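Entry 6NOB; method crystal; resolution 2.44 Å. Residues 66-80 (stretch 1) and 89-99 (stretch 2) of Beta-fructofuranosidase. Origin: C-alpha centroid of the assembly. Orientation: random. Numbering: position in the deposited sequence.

Stretch 1 (66-80) TVAASGLVVRFGYLS
Stretch 2 89-99: GVRYVNMNPSD

M95 forms the apolar centre. It has the largest area covered across the contact, and its side chain is extended (chi1 -150°, chi2 and chi3 t). M95 SD lies 3.6 Å from V67 CG1, and M95 CE lies 3.9 Å from A69 CB. V67 and A69 belong to strand 66-70, where both CA-to-CB bonds point toward stretch 2. V74 (chi1 t) packs against the root of the same side chain, with V74 CB 3.8 Å from M95 CB. Thus M95 spans both strands of stretch 1, which are joined at G71 (phi/psi 78/5). These apolar surfaces shield one another from water.

Strand 72-80 runs antiparallel to stretch 2 around R91 and Y92. Y78 and Y92 form a non-hydrogen-bonded pair, CA to CA 4.1 Å. L79 and R91 form a hydrogen-bonded pair, CA to CA 5.2 Å. L79 N donates to R91 O at 2.8 Å, and R91 N to L79 O at 3.2 Å. V93 N donates to G77 O at 2.9 Å, almost linearly (178°). A CB on G77 would sit 3.1 Å from V93 O, a tight fit.

Y78 (chi1 p) and Y92 (chi1 t) share one sheet face; L79 (m) and R91 (m) share the other. The electropositive C-H edge of Y92 meets the pi face of F76, centroids 5.3 Å apart, planes at 69°. Apolar packing continues with Y78 CD1 3.7 Å from V90 CG1, L79 CG 4.0 Å from V93 CG2, and V73 CG2 3.5 Å from P97 CD.

Toward N96 polar contacts join the packing. A water O accepts from V74 N (3.0 Å) and donates to M95 O (2.6 Å). R75 (chi1 m, chi2 m, chi3 t) starts away, but its end comes nearer. R75 NH1 donates to the amide oxygen N96 OD1 (N96 chi1 t) at 3.2 Å, bent at 137°. N96 OD1 also accepts from S98 N at 3.1 Å, within type I turn N96-D99.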

# COMPACT_ATOMS: atom_id res chain seq x y z
N THR A 66 -36.03 -6.41 -0.67
CA THR A 66 -35.93 -5.53 -1.82
C THR A 66 -35.39 -4.18 -1.35
O THR A 66 -35.98 -3.55 -0.47
CB THR A 66 -37.29 -5.35 -2.50
OG1 THR A 66 -37.70 -6.60 -3.07
CG2 THR A 66 -37.22 -4.29 -3.58
N VAL A 67 -34.28 -3.75 -1.95
CA VAL A 67 -33.64 -2.49 -1.60
C VAL A 67 -33.94 -1.49 -2.71
O VAL A 67 -33.71 -1.77 -3.89
CB VAL A 67 -32.12 -2.66 -1.41
CG1 VAL A 67 -31.52 -1.39 -0.83
CG2 VAL A 67 -31.84 -3.85 -0.51
N ALA A 68 -34.44 -0.31 -2.33
CA ALA A 68 -34.87 0.70 -3.28
C ALA A 68 -34.15 2.01 -3.00
O ALA A 68 -34.09 2.45 -1.85
CB ALA A 68 -36.39 0.90 -3.21
N ALA A 69 -33.62 2.62 -4.06
CA ALA A 69 -32.96 3.91 -3.97
C ALA A 69 -33.72 4.93 -4.82
O ALA A 69 -34.23 4.60 -5.89
CB ALA A 69 -31.51 3.83 -4.45
N SER A 70 -33.78 6.16 -4.33
CA SER A 70 -34.38 7.26 -5.08
C SER A 70 -33.72 8.55 -4.63
O SER A 70 -33.60 8.81 -3.43
CB SER A 70 -35.90 7.32 -4.87
OG SER A 70 -36.53 8.08 -5.89
N GLY A 71 -33.29 9.36 -5.60
CA GLY A 71 -32.56 10.57 -5.31
C GLY A 71 -31.11 10.36 -4.96
O GLY A 71 -30.43 11.33 -4.61
N LEU A 72 -30.61 9.13 -5.04
CA LEU A 72 -29.21 8.85 -4.76
C LEU A 72 -28.77 7.67 -5.61
O LEU A 72 -29.57 7.03 -6.29
CB LEU A 72 -28.99 8.58 -3.26
CG LEU A 72 -29.83 7.51 -2.58
CD1 LEU A 72 -29.25 6.11 -2.76
CD2 LEU A 72 -29.99 7.83 -1.10
N VAL A 73 -27.47 7.37 -5.55
CA VAL A 73 -26.88 6.26 -6.27
C VAL A 73 -25.84 5.61 -5.38
O VAL A 73 -25.04 6.31 -4.74
CB VAL A 73 -26.27 6.71 -7.62
CG1 VAL A 73 -25.32 7.88 -7.41
CG2 VAL A 73 -25.57 5.55 -8.31
N VAL A 74 -25.85 4.29 -5.31
CA VAL A 74 -24.94 3.54 -4.45
C VAL A 74 -23.72 3.14 -5.26
O VAL A 74 -23.84 2.66 -6.39
CB VAL A 74 -25.64 2.31 -3.85
CG1 VAL A 74 -24.68 1.51 -2.98
CG2 VAL A 74 -26.86 2.73 -3.05
N ARG A 75 -22.53 3.35 -4.68
CA ARG A 75 -21.28 2.98 -5.32
C ARG A 75 -20.60 1.78 -4.68
O ARG A 75 -19.71 1.19 -5.30
CB ARG A 75 -20.29 4.16 -5.28
CG ARG A 75 -20.83 5.44 -5.90
CD ARG A 75 -21.16 5.25 -7.37
NE ARG A 75 -21.60 6.49 -7.98
CZ ARG A 75 -22.18 6.57 -9.18
NH1 ARG A 75 -22.39 5.47 -9.89
NH2 ARG A 75 -22.56 7.74 -9.66
N PHE A 76 -21.01 1.39 -3.48
CA PHE A 76 -20.31 0.39 -2.69
C PHE A 76 -21.26 -0.10 -1.61
O PHE A 76 -21.96 0.70 -0.99
CB PHE A 76 -19.03 0.98 -2.08
CG PHE A 76 -17.99 -0.04 -1.71
CD1 PHE A 76 -17.13 -0.55 -2.67
CD2 PHE A 76 -17.84 -0.45 -0.39
CE1 PHE A 76 -16.16 -1.47 -2.33
CE2 PHE A 76 -16.87 -1.38 -0.05
CZ PHE A 76 -16.03 -1.89 -1.02
N GLY A 77 -21.28 -1.41 -1.38
CA GLY A 77 -22.17 -1.97 -0.39
C GLY A 77 -21.76 -3.37 0.02
O GLY A 77 -21.00 -4.04 -0.68
N TYR A 78 -22.26 -3.79 1.18
CA TYR A 78 -21.99 -5.14 1.66
C TYR A 78 -22.95 -5.47 2.80
O TYR A 78 -23.46 -4.58 3.48
CB TYR A 78 -20.54 -5.29 2.13
CG TYR A 78 -20.06 -4.21 3.08
CD1 TYR A 78 -20.35 -4.28 4.44
CD2 TYR A 78 -19.30 -3.14 2.63
CE1 TYR A 78 -19.91 -3.30 5.32
CE2 TYR A 78 -18.85 -2.16 3.50
CZ TYR A 78 -19.16 -2.25 4.84
OH TYR A 78 -18.72 -1.28 5.72
N LEU A 79 -23.18 -6.77 2.98
CA LEU A 79 -23.84 -7.30 4.17
C LEU A 79 -22.80 -7.52 5.26
O LEU A 79 -21.66 -7.90 4.98
CB LEU A 79 -24.55 -8.61 3.87
CG LEU A 79 -25.83 -8.57 3.04
CD1 LEU A 79 -26.22 -9.97 2.59
CD2 LEU A 79 -26.96 -7.92 3.82
N SER A 80 -23.20 -7.30 6.51
CA SER A 80 -22.27 -7.39 7.62
C SER A 80 -23.02 -7.79 8.89
O SER A 80 -24.23 -8.04 8.86
CB SER A 80 -21.51 -6.07 7.81
OG SER A 80 -20.67 -6.11 8.95
N GLY A 89 -16.45 -12.69 7.44
CA GLY A 89 -16.30 -11.46 6.70
C GLY A 89 -17.62 -10.96 6.15
O GLY A 89 -18.69 -11.54 6.35
N VAL A 90 -17.53 -9.84 5.43
CA VAL A 90 -18.69 -9.23 4.79
C VAL A 90 -18.93 -9.90 3.45
O VAL A 90 -18.05 -10.61 2.93
CB VAL A 90 -18.51 -7.71 4.63
CG1 VAL A 90 -18.34 -7.04 5.98
CG2 VAL A 90 -17.34 -7.41 3.71
N ARG A 91 -20.11 -9.69 2.87
CA ARG A 91 -20.43 -10.16 1.53
C ARG A 91 -20.85 -8.96 0.70
O ARG A 91 -21.77 -8.22 1.08
CB ARG A 91 -21.54 -11.21 1.55
CG ARG A 91 -21.18 -12.49 2.28
CD ARG A 91 -19.95 -13.16 1.69
NE ARG A 91 -19.74 -14.50 2.24
CZ ARG A 91 -19.08 -14.76 3.36
N TYR A 92 -20.18 -8.77 -0.43
CA TYR A 92 -20.40 -7.58 -1.24
C TYR A 92 -21.83 -7.53 -1.79
O TYR A 92 -22.40 -8.56 -2.15
CB TYR A 92 -19.40 -7.53 -2.39
CG TYR A 92 -19.41 -6.23 -3.15
CD1 TYR A 92 -18.90 -5.07 -2.58
CD2 TYR A 92 -19.95 -6.15 -4.43
CE1 TYR A 92 -18.92 -3.87 -3.27
CE2 TYR A 92 -19.97 -4.96 -5.12
CZ TYR A 92 -19.45 -3.82 -4.54
OH TYR A 92 -19.47 -2.63 -5.23
N VAL A 93 -22.39 -6.33 -1.83
CA VAL A 93 -23.70 -6.07 -2.41
C VAL A 93 -23.52 -5.04 -3.52
O VAL A 93 -22.96 -3.96 -3.28
CB VAL A 93 -24.71 -5.58 -1.36
CG1 VAL A 93 -26.00 -5.13 -2.03
CG2 VAL A 93 -25.00 -6.69 -0.35
N ASN A 94 -23.99 -5.37 -4.72
CA ASN A 94 -23.82 -4.52 -5.89
C ASN A 94 -25.13 -3.77 -6.15
O ASN A 94 -26.09 -4.34 -6.67
CB ASN A 94 -23.42 -5.35 -7.11
CG ASN A 94 -23.48 -4.56 -8.41
OD1 ASN A 94 -23.29 -3.34 -8.42
ND2 ASN A 94 -23.76 -5.26 -9.50
N MET A 95 -25.16 -2.49 -5.77
CA MET A 95 -26.26 -1.61 -6.11
C MET A 95 -25.80 -0.46 -7.00
O MET A 95 -26.47 0.58 -7.07
CB MET A 95 -26.94 -1.08 -4.85
CG MET A 95 -28.42 -0.79 -5.02
SD MET A 95 -29.26 -0.40 -3.48
CE MET A 95 -30.88 0.02 -4.11
N ASN A 96 -24.65 -0.62 -7.66
CA ASN A 96 -24.13 0.40 -8.55
C ASN A 96 -24.70 0.20 -9.94
O ASN A 96 -24.42 -0.82 -10.58
CB ASN A 96 -22.61 0.34 -8.59
CG ASN A 96 -21.98 1.61 -9.15
OD1 ASN A 96 -22.60 2.32 -9.94
ND2 ASN A 96 -20.75 1.88 -8.75
N PRO A 97 -25.50 1.14 -10.46
CA PRO A 97 -26.07 0.96 -11.81
C PRO A 97 -25.03 0.86 -12.90
O PRO A 97 -25.34 0.39 -14.00
CB PRO A 97 -26.95 2.21 -11.99
CG PRO A 97 -27.22 2.70 -10.59
CD PRO A 97 -25.99 2.36 -9.80
N SER A 98 -23.79 1.29 -12.65
CA SER A 98 -22.72 1.19 -13.64
C SER A 98 -22.07 -0.18 -13.67
O SER A 98 -21.49 -0.56 -14.69
CB SER A 98 -21.66 2.26 -13.39
OG SER A 98 -22.21 3.57 -13.46
N ASP A 99 -22.14 -0.93 -12.57
CA ASP A 99 -21.55 -2.27 -12.50
C ASP A 99 -22.57 -3.30 -13.00
O ASP A 99 -23.13 -4.10 -12.25
CB ASP A 99 -21.09 -2.58 -11.08
CG ASP A 99 -19.88 -1.75 -10.67
OD1 ASP A 99 -19.06 -1.41 -11.54
OD2 ASP A 99 -19.76 -1.44 -9.46
O HOH W 1 -28.01 2.67 -6.57